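Local coordinates for protein TRAP dicarboxylate transporter-DctP subunit (PDB 4NHB) that binds sn-glycerol-3-phosphate and probably delivers it, as a periplasmic solute-binding protein, to a TRAP transporter, at residues A[37-42]-A[46-51]. Numbering follows the deposited sequence.
Sequences KPEGEP and GMHLFG. With G3P (sn-glycerol-3-phosphate), chain P.
The loop that leads from strand 30-34 into helix 42-57 bends back on the first turns of that helix, and E39 meets H48 there. This is a His-carboxylate hydrogen bond between two exposed side chains. H48 NE2 donates to E39 OE2 at 3.1 Å, and the N-H...O angle is 162°. OE2 accepts through its syn lone pair and lies near the ring plane, at the edge of the imidazole. The carboxylate is turned 36° from the ring. The E39 chain bends at chi2 (-74°), which brings its end round to the helix. A type II turn from P38 to E41 reverses the loop, with G40 at positive phi. E41 is the N-cap, and its OE2 accepts from E43 N. One helical backbone bond crosses the contact, from G46 N to P42 O at 2.9 Å. At the other end of the loop, K37 belongs to the ligand pocket. K37 NZ donates to O4P of sn-glycerol-3-phosphate at 2.7 Å. The same NZ forms a salt bridge with D215, so the ammonium has both a phosphate and a carboxylate partner. Helix 42-57 packs against helix 252-286 through P42, L49 and F50, and against strand 63-67, where M47 and H48 touch V66 and F50 touches V64, while P38 and P42 rest on helix 213-218 and K37 and E41 reach L148 of strand 146-155.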
loop_
_atom_site.group_PDB
_atom_site.type_symbol
_atom_site.label_atom_id
_atom_site.label_comp_id
_atom_site.label_asym_id
_atom_site.label_seq_id
_atom_site.Cartn_x
_atom_site.Cartn_y
_atom_site.Cartn_z
ATOM N N LYS A 37 7.984 -2.191 5.617
ATOM C CA LYS A 37 7.812 -0.929 6.340
ATOM C C LYS A 37 8.420 -0.956 7.749
ATOM O O LYS A 37 8.607 -2.015 8.355
ATOM C CB LYS A 37 6.333 -0.481 6.395
ATOM C CG LYS A 37 5.645 -0.259 5.056
ATOM C CD LYS A 37 6.329 0.852 4.214
ATOM C CE LYS A 37 5.649 1.009 2.848
ATOM N NZ LYS A 37 6.113 2.236 2.114
ATOM N N PRO A 38 8.789 0.218 8.265
ATOM C CA PRO A 38 9.309 0.265 9.630
ATOM C C PRO A 38 8.218 0.052 10.717
ATOM O O PRO A 38 7.004 0.067 10.470
ATOM C CB PRO A 38 9.932 1.650 9.716
ATOM C CG PRO A 38 9.171 2.423 8.767
ATOM C CD PRO A 38 8.803 1.539 7.626
ATOM N N GLU A 39 8.686 -0.175 11.933
ATOM C CA GLU A 39 7.813 -0.245 13.100
ATOM C C GLU A 39 7.052 1.061 13.214
ATOM O O GLU A 39 7.554 2.097 12.810
ATOM C CB GLU A 39 8.643 -0.483 14.351
ATOM C CG GLU A 39 9.293 -1.838 14.383
ATOM C CD GLU A 39 8.296 -2.946 14.671
ATOM O OE1 GLU A 39 7.218 -2.637 15.216
ATOM O OE2 GLU A 39 8.575 -4.109 14.332
ATOM N N GLY A 40 5.816 0.968 13.710
ATOM C CA GLY A 40 4.917 2.089 13.916
ATOM C C GLY A 40 4.227 2.546 12.647
ATOM O O GLY A 40 3.515 3.521 12.663
ATOM N N GLU A 41 4.465 1.855 11.539
ATOM C CA GLU A 41 3.825 2.206 10.263
ATOM C C GLU A 41 2.655 1.232 10.083
ATOM O O GLU A 41 2.736 0.073 10.509
ATOM C CB GLU A 41 4.856 2.115 9.135
ATOM C CG GLU A 41 4.571 2.971 7.884
ATOM C CD GLU A 41 3.840 2.205 6.790
ATOM O OE1 GLU A 41 3.779 2.697 5.631
ATOM O OE2 GLU A 41 3.247 1.150 7.107
ATOM N N PRO A 42 1.541 1.697 9.480
ATOM C CA PRO A 42 0.354 0.830 9.487
ATOM C C PRO A 42 0.536 -0.584 8.964
ATOM O O PRO A 42 -0.085 -1.451 9.575
ATOM C CB PRO A 42 -0.678 1.599 8.665
ATOM C CG PRO A 42 -0.255 3.073 8.813
ATOM C CD PRO A 42 1.264 3.047 8.955
ATOM N N GLY A 46 -0.231 -3.717 11.447
ATOM C CA GLY A 46 -1.113 -4.733 10.918
ATOM C C GLY A 46 -0.587 -6.143 11.068
ATOM O O GLY A 46 -1.312 -7.033 11.503
ATOM N N MET A 47 0.669 -6.341 10.697
ATOM C CA MET A 47 1.336 -7.634 10.760
ATOM C C MET A 47 1.376 -8.183 12.164
ATOM O O MET A 47 1.056 -9.364 12.405
ATOM C CB MET A 47 2.773 -7.451 10.244
ATOM C CG MET A 47 2.796 -7.129 8.743
ATOM S SD MET A 47 4.380 -6.461 8.169
ATOM C CE MET A 47 5.215 -8.011 8.095
ATOM N N HIS A 48 1.766 -7.339 13.098
ATOM C CA HIS A 48 1.843 -7.767 14.486
ATOM C C HIS A 48 0.452 -8.107 15.024
ATOM O O HIS A 48 0.277 -9.103 15.742
ATOM C CB HIS A 48 2.482 -6.686 15.359
ATOM C CG HIS A 48 3.958 -6.509 15.146
ATOM N ND1 HIS A 48 4.881 -7.493 15.436
ATOM C CD2 HIS A 48 4.666 -5.460 14.660
ATOM C CE1 HIS A 48 6.094 -7.052 15.143
ATOM N NE2 HIS A 48 5.987 -5.823 14.665
ATOM N N LEU A 49 -0.539 -7.283 14.684
ATOM C CA LEU A 49 -1.886 -7.500 15.204
ATOM C C LEU A 49 -2.377 -8.827 14.658
ATOM O O LEU A 49 -2.951 -9.613 15.405
ATOM C CB LEU A 49 -2.882 -6.372 14.852
ATOM C CG LEU A 49 -2.758 -4.978 15.464
ATOM C CD1 LEU A 49 -3.661 -3.978 14.720
ATOM C CD2 LEU A 49 -3.108 -5.024 16.942
ATOM N N PHE A 50 -2.153 -9.088 13.370
ATOM C CA PHE A 50 -2.505 -10.401 12.816
ATOM C C PHE A 50 -1.886 -11.529 13.612
ATOM O O PHE A 50 -2.528 -12.570 13.849
ATOM C CB PHE A 50 -2.056 -10.546 11.374
ATOM C CG PHE A 50 -2.077 -11.963 10.870
ATOM C CD1 PHE A 50 -3.213 -12.482 10.277
ATOM C CD2 PHE A 50 -0.958 -12.765 10.981
ATOM C CE1 PHE A 50 -3.242 -13.782 9.782
ATOM C CE2 PHE A 50 -0.989 -14.078 10.514
ATOM C CZ PHE A 50 -2.122 -14.577 9.898
ATOM N N GLY A 51 -0.634 -11.322 14.001
ATOM C CA GLY A 51 0.113 -12.327 14.730
ATOM C C GLY A 51 -0.506 -12.538 16.099
ATOM O O GLY A 51 -0.737 -13.686 16.529
HETATM O O1 G3P P . 1.305 -0.379 -2.758
HETATM C C1 G3P P . 2.413 0.142 -3.430
HETATM C C2 G3P P . 3.192 1.087 -2.506
HETATM O O2 G3P P . 3.600 0.380 -1.366
HETATM C C3 G3P P . 4.420 1.632 -3.252
HETATM O O1P G3P P . 4.771 2.864 -2.708
HETATM O O4P G3P P . 5.437 2.120 -0.487
HETATM O O2P G3P P . 7.190 2.227 -2.330
HETATM O O3P G3P P . 6.322 4.335 -1.319
HETATM P P G3P P . 6.010 2.879 -1.651
#